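Local coordinates for prophage Pfl 6 Cro (Pseudomonas fluorescens, PDB 2PIJ), which probably regulates prophage transcription as a Cro-family, helix-turn-helix protein that binds operator DNA as a dimer, at residues Ser7-Leu10 with Glu11-Thr15; Ser28-Ser31 with Gln32-Arg35. All coordinates share one frame; numbering follows the deposited sequence.

Interaction 1. Residues Ser7-Leu10 with Glu11-Thr15. With SO4 (sulfate ion), chain G.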
loop_
_atom_site.group_PDB
_atom_site.type_symbol
_atom_site.label_atom_id
_atom_site.label_comp_id
_atom_site.label_asym_id
_atom_site.label_seq_id
_atom_site.Cartn_x
_atom_site.Cartn_y
_atom_site.Cartn_z
ATOM N N SER B 7 2.067 -12.694 -6.636
ATOM C CA SER B 7 2.372 -13.747 -7.641
ATOM C C SER B 7 3.620 -14.504 -7.296
ATOM O O SER B 7 3.577 -15.699 -7.329
ATOM C CB SER B 7 2.390 -13.263 -9.091
ATOM O OG SER B 7 1.052 -13.037 -9.514
ATOM N N LYS B 8 4.665 -13.823 -6.840
ATOM C CA LYS B 8 5.877 -14.531 -6.351
ATOM C C LYS B 8 5.534 -15.443 -5.178
ATOM O O LYS B 8 5.972 -16.590 -5.132
ATOM C CB LYS B 8 6.919 -13.516 -5.882
ATOM C CG LYS B 8 8.234 -14.158 -5.456
ATOM C CD LYS B 8 9.068 -13.148 -4.617
ATOM C CE LYS B 8 10.471 -13.829 -4.294
ATOM N NZ LYS B 8 11.044 -14.425 -5.467
ATOM N N TYR B 9 4.780 -14.937 -4.210
ATOM C CA TYR B 9 4.343 -15.786 -3.103
ATOM C C TYR B 9 3.689 -17.088 -3.618
ATOM O O TYR B 9 4.052 -18.175 -3.177
ATOM C CB TYR B 9 3.432 -15.046 -2.069
ATOM C CG TYR B 9 2.926 -15.957 -0.982
ATOM C CD1 TYR B 9 3.636 -16.094 0.195
ATOM C CD2 TYR B 9 1.715 -16.686 -1.126
ATOM C CE1 TYR B 9 3.185 -16.929 1.216
ATOM C CE2 TYR B 9 1.264 -17.545 -0.127
ATOM C CZ TYR B 9 2.003 -17.643 1.044
ATOM O OH TYR B 9 1.623 -18.471 2.058
ATOM N N LEU B 10 2.670 -16.966 -4.478
ATOM C CA LEU B 10 1.960 -18.144 -5.003
ATOM C C LEU B 10 2.838 -19.074 -5.877
ATOM O O LEU B 10 2.754 -20.291 -5.779
ATOM C CB LEU B 10 0.736 -17.663 -5.795
ATOM C CG LEU B 10 -0.366 -17.033 -4.958
ATOM C CD1 LEU B 10 -1.381 -16.447 -5.894
ATOM C CD2 LEU B 10 -1.009 -18.048 -3.972
ATOM N N GLU B 11 3.710 -18.469 -6.690
ATOM C CA GLU B 11 4.518 -19.189 -7.699
ATOM C C GLU B 11 5.632 -19.986 -7.021
ATOM O O GLU B 11 6.096 -21.012 -7.525
ATOM C CB GLU B 11 5.121 -18.232 -8.755
ATOM C CG GLU B 11 4.078 -17.575 -9.630
ATOM C CD GLU B 11 3.416 -18.521 -10.647
ATOM O OE1 GLU B 11 3.635 -19.758 -10.587
ATOM O OE2 GLU B 11 2.678 -18.003 -11.527
ATOM N N GLU B 12 6.023 -19.485 -5.854
ATOM C CA GLU B 12 7.242 -19.902 -5.205
ATOM C C GLU B 12 7.086 -20.460 -3.791
ATOM O O GLU B 12 7.913 -21.275 -3.358
ATOM C CB GLU B 12 8.256 -18.738 -5.281
ATOM C CG GLU B 12 9.491 -18.883 -4.407
ATOM C CD GLU B 12 10.725 -18.211 -4.993
ATOM O OE1 GLU B 12 10.596 -17.060 -5.494
ATOM O OE2 GLU B 12 11.818 -18.847 -4.950
ATOM N N HIS B 13 6.038 -20.042 -3.085
ATOM C CA HIS B 13 5.846 -20.424 -1.670
ATOM C C HIS B 13 4.633 -21.245 -1.273
ATOM O O HIS B 13 4.796 -22.405 -0.830
ATOM C CB HIS B 13 5.937 -19.201 -0.775
ATOM C CG HIS B 13 7.226 -18.472 -0.928
ATOM N ND1 HIS B 13 8.428 -19.002 -0.507
ATOM C CD2 HIS B 13 7.515 -17.270 -1.489
ATOM C CE1 HIS B 13 9.396 -18.149 -0.785
ATOM N NE2 HIS B 13 8.867 -17.088 -1.370
ATOM N N GLY B 14 3.438 -20.678 -1.429
ATOM C CA GLY B 14 2.256 -21.224 -0.783
ATOM C C GLY B 14 1.133 -21.311 -1.781
ATOM O O GLY B 14 1.272 -20.851 -2.902
ATOM N N THR B 15 0.006 -21.879 -1.403
ATOM C CA THR B 15 -1.049 -22.069 -2.399
ATOM C C THR B 15 -2.090 -21.040 -2.149
ATOM O O THR B 15 -2.103 -20.389 -1.095
ATOM C CB THR B 15 -1.712 -23.461 -2.305
ATOM O OG1 THR B 15 -2.227 -23.638 -0.973
ATOM C CG2 THR B 15 -0.727 -24.578 -2.664
HETATM S S SO4 G . 12.187 -12.463 -7.959
HETATM O O1 SO4 G . 11.793 -13.697 -8.646
HETATM O O2 SO4 G . 13.183 -11.752 -8.778
HETATM O O3 SO4 G . 10.994 -11.621 -7.803
HETATM O O4 SO4 G . 12.716 -12.791 -6.621
#
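Lys8, in the first half of helix 6-12, and Glu12, its last residue, lie one turn apart on the first helix of this Cro domain and make a classic i to i+4 salt bridge. Their side chains run alongside and point the same way, and Lys8 NZ meets Glu12 OE1 at 2.7 Å, nearly in line with the carboxylate C-O bond. The lysine stays extended until its last torsion, where a bend (chi4 47°) swings the ammonium round to the acid. Lys8 NZ also donates a 2.6 Å hydrogen bond to O4 of a sulfate ion, probably a guest from the crystallisation liquor. With two anions gripping it, the amine probably keeps its positive charge.

One residue along, Tyr9 turns a ring face to the chain as it leaves the helix. His13 CB lies 3.9 Å above the plane of the Tyr9 ring, offset toward the rim, and Gly14 N is stationed over the same face. The phenol also packs on Leu19, Ile42 and Leu44, so it joins this helix end to helix 16-23 and the sheet. His13 does not stack on it: Tyr9 CA lies at the imidazole edge, in plane, while Glu12 CG lies over the rim of one imidazole face.

Farther round, Leu10 CD2 comes within 3.7 Å of Thr15 C; Thr15 is the N-cap of helix 16-23, and its OG1 accepts a hydrogen bond from Ala18 N. Tyr9 O grips the departing backbone twice, accepting His13 N at 2.7 Å and Gly14 N at 3.1 Å, the two donors arriving from opposite faces of its plane.

Interaction 2. Residues Ser28-Ser31 with Gln32-Arg35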
loop_
_atom_site.group_PDB
_atom_site.type_symbol
_atom_site.label_atom_id
_atom_site.label_comp_id
_atom_site.label_asym_id
_atom_site.label_seq_id
_atom_site.Cartn_x
_atom_site.Cartn_y
_atom_site.Cartn_z
ATOM N N SER B 28 -11.830 -17.042 -3.715
ATOM C CA SER B 28 -12.077 -16.407 -5.023
ATOM C C SER B 28 -11.665 -14.922 -5.027
ATOM O O SER B 28 -11.481 -14.351 -6.094
ATOM C CB SER B 28 -13.520 -16.573 -5.464
ATOM O OG SER B 28 -14.435 -15.962 -4.599
ATOM N N ALA B 29 -11.509 -14.307 -3.856
ATOM C CA ALA B 29 -10.888 -12.956 -3.807
ATOM C C ALA B 29 -9.422 -13.019 -4.284
ATOM O O ALA B 29 -8.946 -12.143 -5.010
ATOM C CB ALA B 29 -10.956 -12.361 -2.396
ATOM N N ILE B 30 -8.712 -14.076 -3.900
ATOM C CA ILE B 30 -7.306 -14.321 -4.341
ATOM C C ILE B 30 -7.208 -14.491 -5.827
ATOM O O ILE B 30 -6.358 -13.850 -6.464
ATOM C CB ILE B 30 -6.717 -15.610 -3.747
ATOM C CG1 ILE B 30 -7.111 -15.722 -2.262
ATOM C CG2 ILE B 30 -5.169 -15.702 -3.999
ATOM C CD1 ILE B 30 -6.250 -14.972 -1.406
ATOM N N SER B 31 -8.080 -15.365 -6.350
ATOM C CA SER B 31 -8.218 -15.562 -7.763
ATOM C C SER B 31 -8.436 -14.231 -8.472
ATOM O O SER B 31 -7.708 -13.909 -9.419
ATOM C CB SER B 31 -9.376 -16.503 -8.061
ATOM O OG SER B 31 -8.976 -17.832 -7.887
ATOM N N GLN B 32 -9.411 -13.452 -7.999
ATOM C CA GLN B 32 -9.688 -12.141 -8.586
ATOM C C GLN B 32 -8.456 -11.191 -8.585
ATOM O O GLN B 32 -8.234 -10.457 -9.559
ATOM C CB GLN B 32 -10.908 -11.497 -7.921
ATOM C CG GLN B 32 -11.464 -10.263 -8.646
ATOM C CD GLN B 32 -10.565 -9.011 -8.484
ATOM O OE1 GLN B 32 -9.895 -8.855 -7.456
ATOM N NE2 GLN B 32 -10.556 -8.123 -9.497
HETATM N N MSE B 33 -7.674 -11.193 -7.501
HETATM C CA MSE B 33 -6.488 -10.320 -7.401
HETATM C C MSE B 33 -5.412 -10.719 -8.415
HETATM O O MSE B 33 -4.858 -9.865 -9.107
HETATM C CB MSE B 33 -5.943 -10.312 -5.989
HETATM C CG MSE B 33 -6.919 -9.708 -5.012
HETATM SE SE MSE B 33 -6.418 -10.182 -3.190
HETATM C CE MSE B 33 -5.555 -11.901 -3.613
ATOM N N VAL B 34 -5.214 -12.032 -8.574
ATOM C CA VAL B 34 -4.317 -12.535 -9.596
ATOM C C VAL B 34 -4.740 -12.159 -11.028
ATOM O O VAL B 34 -3.891 -11.737 -11.834
ATOM C CB VAL B 34 -3.993 -14.052 -9.437
ATOM C CG1 VAL B 34 -2.970 -14.507 -10.534
ATOM C CG2 VAL B 34 -3.386 -14.325 -8.058
ATOM N N ARG B 35 -6.027 -12.296 -11.344
ATOM C CA ARG B 35 -6.546 -12.035 -12.694
ATOM C C ARG B 35 -6.376 -10.592 -13.116
ATOM O O ARG B 35 -5.924 -10.305 -14.233
ATOM C CB ARG B 35 -8.036 -12.382 -12.800
ATOM C CG ARG B 35 -8.299 -13.799 -13.197
ATOM C CD ARG B 35 -9.780 -14.026 -13.618
ATOM N NE ARG B 35 -10.766 -13.199 -12.902
ATOM C CZ ARG B 35 -11.210 -13.405 -11.658
ATOM N NH1 ARG B 35 -10.775 -14.424 -10.922
ATOM N NH2 ARG B 35 -12.097 -12.569 -11.137
#
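Ile30 and Met33, a selenomethionine here, meet on the inner side of helix 27-35, with their side chains crossing obliquely. The branches CG2 and CD1 of Ile30 both face the terminal methyl CE of Met33, a purely apolar contact; the modelled place of that methyl is doubtful, because it comes too near the Ile30 backbone. Nearer the backbone, Met33 CG passes 3.2 Å from Ala29 O. On the neighbouring face, Val34 lays CG2 against Ile30 O at 3.4 Å.

Arg35 reaches back along the helix instead of outward. A bend at chi3 (-33°) folds its guanidinium over the preceding turn, where NH1 stands 3.4 Å from Ser31 C and 3.8 Å from Ser31 CB. The group meets the peptide obliquely, and although Ser31 O is close to NH1, the angle is too poor for a hydrogen bond. That carbonyl is taken instead by Arg35 N, at 3.0 Å and nearly along the C=O axis.

Behind these side chains stands the regular i to i+4 pattern of an alpha helix, with Gln32 N on Ser28 O, Met33 N on Ala29 O and Val34 N on Ile30 O. By position this is the second helix of the helix-turn-helix, the one that as a rule enters the DNA major groove in such proteins.

Outside the helix, Ile30 packs on Val25 and Ala20, Val34 packs on Leu6, and Met33 packs on Leu6 of its own chain and on Ile58 of the second subunit. Among the polar ends, Ser28 OG is hydrogen-bonded to Asn26 OD1, and Gln32 OE1 to Arg38 NH1.

Interactions 1 and 2 follow one another along the chain, their centres 13 Å apart, yet they touch directly: Leu10 CD1 packs on Val34 CG2 at 3.6 Å. The general lesson is that a single helix can show different partners on different sides. Helix 6-12 offers Leu10 to the helix-turn-helix while its Lys8 side holds the sulfate. Gln16, at the start of helix 16-23, gives a second link, since it is touched by Leu10 of interaction 1 and by Ile30 of interaction 2, and its OE1 makes a weak hydrogen bond with Ser31 OG.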